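Local atomic coordinates of aldo-keto Reductase, OXIDOREDUCTASE (Salmonella typhimurium, PDB entry 5T79), a protein that binds NADPH and probably acts as an aldo-keto reductase, reducing aldehydes such as 3-hydroxybutanal to the corresponding alcohols. Residues Arg79-Glu83 and Asp84-Trp88; Pro142-Leu146 and Lys147-Lys151; Glu200-Glu204 and Asp205-Ala209. All coordinates share one frame; numbering follows the deposited sequence. Where two conformers were deposited one is given.

Contact 1 (Arg79-Glu83 and Asp84-Trp88); sequences RILQE and DFLPW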
loop_
_atom_site.group_PDB
_atom_site.type_symbol
_atom_site.label_atom_id
_atom_site.label_comp_id
_atom_site.label_asym_id
_atom_site.label_seq_id
_atom_site.Cartn_x
_atom_site.Cartn_y
_atom_site.Cartn_z
ATOM N N ARG A 79 16.229 -6.244 -9.809
ATOM C CA ARG A 79 17.267 -7.292 -9.767
ATOM C C ARG A 79 16.707 -8.597 -9.159
ATOM O O ARG A 79 16.930 -9.677 -9.725
ATOM C CB ARG A 79 18.485 -6.819 -8.939
ATOM C CG ARG A 79 19.596 -7.873 -8.848
ATOM C CD ARG A 79 20.707 -7.458 -7.915
ATOM N NE ARG A 79 21.510 -8.607 -7.470
ATOM C CZ ARG A 79 22.296 -8.593 -6.397
ATOM N NH1 ARG A 79 22.407 -7.494 -5.661
ATOM N NH2 ARG A 79 22.991 -9.670 -6.062
ATOM N N ILE A 80 16.015 -8.501 -8.000
ATOM C CA ILE A 80 15.462 -9.681 -7.313
ATOM C C ILE A 80 14.396 -10.335 -8.209
ATOM O O ILE A 80 14.337 -11.570 -8.292
ATOM C CB ILE A 80 14.943 -9.350 -5.894
ATOM C CG1 ILE A 80 16.124 -8.920 -4.984
ATOM C CG2 ILE A 80 14.183 -10.557 -5.259
ATOM C CD1 ILE A 80 15.710 -8.065 -3.756
ATOM N N LEU A 81 13.583 -9.519 -8.886
ATOM C CA LEU A 81 12.570 -10.026 -9.823
ATOM C C LEU A 81 13.245 -10.862 -10.941
ATOM O O LEU A 81 12.813 -11.987 -11.205
ATOM C CB LEU A 81 11.743 -8.881 -10.427
ATOM C CG LEU A 81 10.916 -9.213 -11.676
ATOM C CD1 LEU A 81 9.728 -10.110 -11.355
ATOM C CD2 LEU A 81 10.438 -7.960 -12.330
ATOM N N GLN A 82 14.310 -10.315 -11.563
ATOM C CA GLN A 82 15.043 -10.993 -12.645
ATOM C C GLN A 82 15.682 -12.295 -12.135
ATOM O O GLN A 82 15.641 -13.322 -12.818
ATOM C CB GLN A 82 16.131 -10.045 -13.210
ATOM C CG GLN A 82 17.041 -10.652 -14.301
ATOM C CD GLN A 82 16.364 -10.911 -15.634
ATOM O OE1 GLN A 82 15.457 -10.188 -16.070
ATOM N NE2 GLN A 82 16.827 -11.936 -16.341
ATOM N N GLU A 83 16.276 -12.250 -10.932
ATOM C CA GLU A 83 16.999 -13.407 -10.407
ATOM C C GLU A 83 16.094 -14.505 -9.888
ATOM O O GLU A 83 16.410 -15.683 -10.094
ATOM C CB GLU A 83 17.960 -12.982 -9.280
ATOM C CG GLU A 83 19.146 -12.160 -9.779
ATOM C CD GLU A 83 20.069 -11.578 -8.723
ATOM O OE1 GLU A 83 19.727 -11.628 -7.520
ATOM O OE2 GLU A 83 21.122 -11.026 -9.110
ATOM N N ASP A 84 14.979 -14.145 -9.220
ATOM C CA ASP A 84 14.175 -15.144 -8.536
ATOM C C ASP A 84 12.715 -15.262 -8.935
ATOM O O ASP A 84 12.139 -16.322 -8.702
ATOM C CB ASP A 84 14.201 -14.826 -7.012
ATOM C CG ASP A 84 15.569 -14.787 -6.343
ATOM O OD1 ASP A 84 16.495 -15.486 -6.824
ATOM O OD2 ASP A 84 15.696 -14.126 -5.295
ATOM N N PHE A 85 12.092 -14.206 -9.474
ATOM C CA PHE A 85 10.644 -14.233 -9.678
ATOM C C PHE A 85 10.135 -14.209 -11.120
ATOM O O PHE A 85 8.919 -14.243 -11.293
ATOM C CB PHE A 85 10.023 -13.026 -8.956
ATOM C CG PHE A 85 10.032 -13.131 -7.444
ATOM C CD1 PHE A 85 11.106 -12.644 -6.704
ATOM C CD2 PHE A 85 8.943 -13.658 -6.764
ATOM C CE1 PHE A 85 11.103 -12.706 -5.302
ATOM C CE2 PHE A 85 8.936 -13.718 -5.364
ATOM C CZ PHE A 85 10.014 -13.241 -4.643
ATOM N N LEU A 86 11.025 -14.155 -12.131
ATOM C CA LEU A 86 10.609 -14.070 -13.539
ATOM C C LEU A 86 9.565 -15.123 -13.955
ATOM O O LEU A 86 8.589 -14.711 -14.586
ATOM C CB LEU A 86 11.789 -14.126 -14.513
ATOM C CG LEU A 86 12.600 -12.849 -14.705
ATOM C CD1 LEU A 86 13.437 -12.955 -15.950
ATOM C CD2 LEU A 86 11.709 -11.604 -14.799
ATOM N N PRO A 87 9.670 -16.433 -13.594
ATOM C CA PRO A 87 8.621 -17.394 -14.017
ATOM C C PRO A 87 7.246 -17.109 -13.385
ATOM O O PRO A 87 6.254 -17.619 -13.879
ATOM C CB PRO A 87 9.156 -18.743 -13.523
ATOM C CG PRO A 87 10.654 -18.539 -13.444
ATOM C CD PRO A 87 10.748 -17.158 -12.877
ATOM N N TRP A 88 7.192 -16.306 -12.308
ATOM C CA TRP A 88 5.933 -16.014 -11.624
ATOM C C TRP A 88 5.546 -14.524 -11.730
ATOM O O TRP A 88 4.650 -14.102 -10.998
ATOM C CB TRP A 88 6.011 -16.470 -10.137
ATOM C CG TRP A 88 6.327 -17.936 -10.011
ATOM C CD1 TRP A 88 5.460 -18.982 -10.169
ATOM C CD2 TRP A 88 7.633 -18.512 -9.894
ATOM N NE1 TRP A 88 6.145 -20.181 -10.102
ATOM C CE2 TRP A 88 7.483 -19.918 -9.948
ATOM C CE3 TRP A 88 8.924 -17.973 -9.728
ATOM C CZ2 TRP A 88 8.575 -20.790 -9.871
ATOM C CZ3 TRP A 88 10.004 -18.839 -9.642
ATOM C CH2 TRP A 88 9.830 -20.227 -9.739
HETATM O O HOH W 1 13.912 -15.614 -12.395
#
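The Phe85 ring turns an edge to Ile80: the branch methyl CG2 of Ile80 sits near the ring plane, 3.8 Å from Phe85 CE1, and Ile80 O also lies in that plane. The two side chains run side by side in the same direction, and the Phe85 ring also meets the ring of Tyr3, with the planes at about 50°. The Arg79 guanidinium has Glu83 OE2 at its edge: NE gives that oxygen a nearly straight bond of 2.9 Å (172°), in the guanidinium plane but reaching it from above the carboxylate plane. Within 84-88, Pro87 CB rests on one face of the Trp88 ring, offset toward the rim, and Asp84 O lies at its edge. On another side of the helix, Leu81 CD1 touches Phe85 CB at 3.8 Å. In one of the two conformers of Leu86, its CD2 meets Leu81 CG at 4.0 Å, the two leucines crossing at about a right angle.

Two backbone bonds carry the last turns of helix 72-85, Asp84 N to Ile80 O at 2.8 Å and Phe85 N to Leu81 O at 2.9 Å. Beyond them a water bridges Gln82 O and Leu86 N where the helix widens. Arg46 of helix 42-54 forms salt bridges with both Glu83 OE1 and Asp84 OD2, and Gln50 adds a hydrogen bond to the latter. The helix end thus joins its neighbour by Ile80 packing on Leu49 and by acids sharing one arginine, whose positive charge would be expected to favour their ionised forms.

Contact 2 (Pro142-Leu146 and Lys147-Lys151); sequences PETPL and KETMK. With SO4 (sulfate ion), chain C.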
loop_
_atom_site.group_PDB
_atom_site.type_symbol
_atom_site.label_atom_id
_atom_site.label_comp_id
_atom_site.label_asym_id
_atom_site.label_seq_id
_atom_site.Cartn_x
_atom_site.Cartn_y
_atom_site.Cartn_z
ATOM N N PRO A 142 -2.716 20.533 -6.750
ATOM C CA PRO A 142 -3.786 21.539 -6.916
ATOM C C PRO A 142 -3.581 22.588 -8.020
ATOM O O PRO A 142 -4.566 23.173 -8.467
ATOM C CB PRO A 142 -3.837 22.250 -5.554
ATOM C CG PRO A 142 -2.545 21.923 -4.873
ATOM C CD PRO A 142 -2.144 20.565 -5.387
ATOM N N GLU A 143 -2.330 22.795 -8.474
ATOM C CA GLU A 143 -1.983 23.832 -9.452
ATOM C C GLU A 143 -1.937 23.356 -10.916
ATOM O O GLU A 143 -1.746 24.185 -11.815
ATOM C CB GLU A 143 -0.643 24.482 -9.068
ATOM C CG GLU A 143 -0.657 25.195 -7.717
ATOM C CD GLU A 143 -1.794 26.172 -7.487
ATOM O OE1 GLU A 143 -2.048 27.015 -8.378
ATOM O OE2 GLU A 143 -2.444 26.083 -6.420
ATOM N N THR A 144 -2.120 22.051 -11.158
ATOM C CA THR A 144 -2.185 21.455 -12.506
ATOM C C THR A 144 -3.615 20.993 -12.732
ATOM O O THR A 144 -4.138 20.317 -11.844
ATOM C CB THR A 144 -1.202 20.257 -12.588
ATOM O OG1 THR A 144 0.132 20.740 -12.442
ATOM C CG2 THR A 144 -1.341 19.426 -13.881
ATOM N N PRO A 145 -4.249 21.259 -13.895
ATOM C CA PRO A 145 -5.628 20.774 -14.105
ATOM C C PRO A 145 -5.696 19.282 -13.883
ATOM O O PRO A 145 -4.836 18.544 -14.377
ATOM C CB PRO A 145 -5.906 21.127 -15.569
ATOM C CG PRO A 145 -5.048 22.318 -15.829
ATOM C CD PRO A 145 -3.769 22.011 -15.076
ATOM N N LEU A 146 -6.676 18.838 -13.099
ATOM C CA LEU A 146 -6.800 17.411 -12.820
ATOM C C LEU A 146 -6.967 16.616 -14.133
ATOM O O LEU A 146 -6.469 15.494 -14.238
ATOM C CB LEU A 146 -7.993 17.192 -11.866
ATOM C CG LEU A 146 -8.266 15.787 -11.378
ATOM C CD1 LEU A 146 -7.072 15.215 -10.590
ATOM C CD2 LEU A 146 -9.514 15.781 -10.514
ATOM N N LYS A 147 -7.615 17.209 -15.137
ATOM C CA LYS A 147 -7.815 16.535 -16.429
ATOM C C LYS A 147 -6.472 16.166 -17.100
ATOM O O LYS A 147 -6.399 15.115 -17.735
ATOM C CB LYS A 147 -8.656 17.404 -17.378
ATOM C CG LYS A 147 -9.154 16.672 -18.623
ATOM C CD LYS A 147 -10.634 16.335 -18.560
ATOM C CE LYS A 147 -11.052 15.507 -19.749
ATOM N NZ LYS A 147 -12.527 15.346 -19.821
ATOM N N GLU A 148 -5.433 17.029 -17.003
ATOM C CA GLU A 148 -4.142 16.711 -17.621
ATOM C C GLU A 148 -3.520 15.487 -16.956
ATOM O O GLU A 148 -3.008 14.585 -17.644
ATOM C CB GLU A 148 -3.159 17.907 -17.552
ATOM C CG GLU A 148 -1.764 17.548 -18.079
ATOM C CD GLU A 148 -0.747 18.671 -18.058
ATOM O OE1 GLU A 148 -1.116 19.814 -18.397
ATOM O OE2 GLU A 148 0.436 18.397 -17.781
ATOM N N THR A 149 -3.542 15.464 -15.611
ATOM C CA THR A 149 -2.966 14.347 -14.857
ATOM C C THR A 149 -3.698 13.041 -15.177
ATOM O O THR A 149 -3.063 12.006 -15.372
ATOM C CB THR A 149 -3.017 14.618 -13.344
ATOM O OG1 THR A 149 -2.424 15.901 -13.077
ATOM C CG2 THR A 149 -2.242 13.550 -12.567
ATOM N N MET A 150 -5.030 13.099 -15.225
ATOM C CA MET A 150 -5.845 11.916 -15.481
ATOM C C MET A 150 -5.690 11.432 -16.912
ATOM O O MET A 150 -5.680 10.210 -17.144
ATOM C CB MET A 150 -7.319 12.181 -15.148
ATOM C CG MET A 150 -7.572 12.438 -13.662
ATOM S SD MET A 150 -7.096 11.142 -12.470
ATOM C CE MET A 150 -5.584 11.817 -11.843
ATOM N N LYS A 151 -5.580 12.371 -17.867
ATOM C CA LYS A 151 -5.343 12.036 -19.272
ATOM C C LYS A 151 -3.947 11.347 -19.436
ATOM O O LYS A 151 -3.817 10.463 -20.292
ATOM C CB LYS A 151 -5.440 13.282 -20.150
ATOM C CG LYS A 151 -5.438 12.957 -21.644
ATOM C CD LYS A 151 -6.052 14.062 -22.468
ATOM C CE LYS A 151 -7.559 14.009 -22.518
ATOM N NZ LYS A 151 -8.108 15.303 -22.994
HETATM S S SO4 C . -9.025 21.709 -11.984
HETATM O O1 SO4 C . -9.017 21.813 -13.449
HETATM O O2 SO4 C . -8.249 20.567 -11.513
HETATM O O3 SO4 C . -10.413 21.540 -11.531
HETATM O O4 SO4 C . -8.464 22.945 -11.417
HETATM O O HOH W 2 -3.559 17.436 -11.118
#
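The first turn of helix 146-158 starts here, with Pro145 as its N-cap residue and the loop 142-145 leading in from strand 132-137. Leu146 N, an amide of that opening turn, donates a 2.8 Å hydrogen bond to sulfate O2, nearly straight at 163°. The ion, probably from the crystallisation liquor, lies at a place the helix dipole would be expected to favour for an anion, and Pro145 CA approaches its O1 at 3.6 Å. The helix is then established by Met150 N bonding to Leu146 O at 3.0 Å, almost in line with the carbonyl; the bond from Glu148 N to Pro145 O is weak.

Leu146 and Met150 form the apolar part. At chi1 -177° Leu146 swings CG away from its own N and sends CD1 to Met150 CE, 3.9 Å away, which the bent second and third torsions of Met150 bring back to meet it. Met150 CG, nearer the backbone, lies 3.3 Å from Leu146 O. Across the turn, the methyl CG2 of Thr144 meets Thr149 OG1 at 3.8 Å, the two side chains crossing at about a right angle. A water donates to both Thr144 O and Thr149 OG1, at 2.7 Å from the latter, and so ties the loop to the helix. Thr144 OG1 bonds instead to Asp141, and Thr149 OG1 has Gly111 O besides the water.

Glu148 OE2 accepts from Arg113 N, linking this turn to the start of helix 113-127, whereas Leu146 and Met150 pack on Ile181 of helix 172-185 and on Tyr170 in the loop after strand 162-168.

Contact 3 (Glu200-Glu204 and Asp205-Ala209); sequences ERWVE and DGLLA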
loop_
_atom_site.group_PDB
_atom_site.type_symbol
_atom_site.label_atom_id
_atom_site.label_comp_id
_atom_site.label_asym_id
_atom_site.label_seq_id
_atom_site.Cartn_x
_atom_site.Cartn_y
_atom_site.Cartn_z
ATOM N N GLU A 200 -5.354 7.200 12.515
ATOM C CA GLU A 200 -5.625 8.103 11.391
ATOM C C GLU A 200 -6.889 7.656 10.706
ATOM O O GLU A 200 -6.838 6.817 9.808
ATOM C CB GLU A 200 -4.424 8.167 10.413
ATOM C CG GLU A 200 -4.617 9.207 9.314
ATOM C CD GLU A 200 -5.084 10.556 9.838
ATOM O OE1 GLU A 200 -4.254 11.241 10.481
ATOM O OE2 GLU A 200 -6.300 10.857 9.732
ATOM N N ARG A 201 -8.033 8.228 11.119
ATOM C CA ARG A 201 -9.333 7.743 10.646
ATOM C C ARG A 201 -10.071 8.692 9.672
ATOM O O ARG A 201 -11.287 8.556 9.514
ATOM C CB ARG A 201 -10.223 7.472 11.892
ATOM C CG ARG A 201 -9.622 6.408 12.815
ATOM C CD ARG A 201 -10.454 6.199 14.067
ATOM N NE ARG A 201 -11.738 5.562 13.763
ATOM C CZ ARG A 201 -12.568 5.085 14.677
ATOM N NH1 ARG A 201 -12.263 5.171 15.969
ATOM N NH2 ARG A 201 -13.706 4.507 14.312
ATOM N N TRP A 202 -9.354 9.578 8.969
ATOM C CA TRP A 202 -9.972 10.542 8.051
ATOM C C TRP A 202 -10.835 9.892 6.947
ATOM O O TRP A 202 -11.839 10.486 6.565
ATOM C CB TRP A 202 -8.925 11.479 7.412
ATOM C CG TRP A 202 -8.100 10.860 6.317
ATOM C CD1 TRP A 202 -6.907 10.208 6.458
ATOM C CD2 TRP A 202 -8.373 10.902 4.908
ATOM N NE1 TRP A 202 -6.436 9.815 5.232
ATOM C CE2 TRP A 202 -7.322 10.214 4.261
ATOM C CE3 TRP A 202 -9.430 11.417 4.129
ATOM C CZ2 TRP A 202 -7.284 10.040 2.871
ATOM C CZ3 TRP A 202 -9.407 11.217 2.756
ATOM C CH2 TRP A 202 -8.340 10.539 2.138
ATOM N N VAL A 203 -10.467 8.697 6.447
ATOM C CA VAL A 203 -11.217 8.026 5.349
ATOM C C VAL A 203 -12.645 7.690 5.786
ATOM O O VAL A 203 -13.492 7.480 4.923
ATOM C CB VAL A 203 -10.527 6.756 4.792
ATOM C CG1 VAL A 203 -9.155 7.070 4.239
ATOM C CG2 VAL A 203 -10.443 5.644 5.841
ATOM N N GLU A 204 -12.903 7.602 7.123
ATOM C CA GLU A 204 -14.241 7.293 7.642
ATOM C C GLU A 204 -15.172 8.503 7.567
ATOM O O GLU A 204 -16.360 8.361 7.884
ATOM C CB GLU A 204 -14.174 6.774 9.086
ATOM C CG GLU A 204 -13.351 5.504 9.256
ATOM C CD GLU A 204 -13.300 5.030 10.696
ATOM O OE1 GLU A 204 -13.916 5.686 11.563
ATOM O OE2 GLU A 204 -12.581 4.047 10.973
ATOM N N ASP A 205 -14.670 9.671 7.098
ATOM C CA ASP A 205 -15.496 10.879 6.972
ATOM C C ASP A 205 -16.117 11.040 5.574
ATOM O O ASP A 205 -16.606 12.121 5.252
ATOM C CB ASP A 205 -14.698 12.151 7.326
ATOM C CG ASP A 205 -14.114 12.196 8.734
ATOM O OD1 ASP A 205 -14.660 11.516 9.628
ATOM O OD2 ASP A 205 -13.121 12.923 8.940
ATOM N N GLY A 206 -16.137 9.983 4.775
ATOM C CA GLY A 206 -16.731 10.068 3.444
ATOM C C GLY A 206 -16.020 9.312 2.348
ATOM O O GLY A 206 -16.672 8.826 1.419
ATOM N N LEU A 207 -14.693 9.195 2.419
ATOM C CA LEU A 207 -13.983 8.512 1.332
ATOM C C LEU A 207 -14.392 7.052 1.160
ATOM O O LEU A 207 -14.671 6.647 0.030
ATOM C CB LEU A 207 -12.458 8.595 1.503
ATOM C CG LEU A 207 -11.680 8.007 0.328
ATOM C CD1 LEU A 207 -11.643 8.977 -0.854
ATOM C CD2 LEU A 207 -10.264 7.611 0.743
ATOM N N LEU A 208 -14.449 6.255 2.250
ATOM C CA LEU A 208 -14.774 4.819 2.087
ATOM C C LEU A 208 -16.170 4.626 1.485
ATOM O O LEU A 208 -16.337 3.764 0.617
ATOM C CB LEU A 208 -14.625 4.034 3.401
ATOM C CG LEU A 208 -13.194 3.943 4.000
ATOM C CD1 LEU A 208 -13.167 2.998 5.184
ATOM C CD2 LEU A 208 -12.137 3.503 2.949
ATOM N N ALA A 209 -17.134 5.474 1.877
ATOM C CA ALA A 209 -18.506 5.443 1.344
ATOM C C ALA A 209 -18.486 5.803 -0.136
ATOM O O ALA A 209 -19.122 5.125 -0.947
ATOM C CB ALA A 209 -19.403 6.409 2.121
HETATM O O HOH W 3 -12.857 10.172 11.155
HETATM O O HOH W 4 -13.081 10.905 4.052
HETATM O O HOH W 5 -16.806 7.007 4.430
#
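Leu207 CD2 touches two residues of the preceding turn, 3.7 Å from Val203 CG1 and 3.8 Å from Trp202 CH2, approaching the indole obliquely. Val203 CG1 itself lies 3.6 Å above the centre of one face of the Trp202 ring, while its other methyl, CG2, meets Leu208 CG at 3.7 Å. The indole is folded back under its neighbour because Trp202 CG stands between the backbone N and the carbonyl carbon (chi1 76°).

Two backbone bonds set these side chains: Leu208 N to Val203 O, 3.1 Å and nearly straight (168°), and Asp205 N to Trp202 O, 3.0 Å, from above the carbonyl plane. One water joins Trp202 O to Leu207 N; another links Arg201 O with Asp205 OD1.

Farther out, Arg201 grips Glu204 side-on: NH2 meets OE1 at 3.0 Å on its syn lone pair, NE from above the carboxylate plane. Asp325 holds Arg201 NH1, and Tyr196 and Arg287 hold Glu204 OE2. Gly206 is the N-cap; at its phi of 142° a CB would be jammed against Asp205 O. A tight turn leading into helix 207-214 is thus locked after strand 191-193, a beta-to-alpha connection of the TIM barrel.

All three contacts are local, partly buried and part of the barrel's outer layer, but they occupy different places. Contact 1 closes a helix, whereas contacts 2 and 3 open one, each with an N-cap residue. No helix is common to any two of them. Contacts 1 and 3 lie on opposite sides of the chain's centre, about 37 Å apart between centres; contacts 2 and 3 are nearer, at about 23 Å between centres. Contact 3 is closest to the chain's centre. Charge is prominent in 79-88 and 200-209, through arginine-glutamate pairs with further partners, while 142-151 is set apart by its threonine hydroxyls and by a sulfate held through a backbone amide.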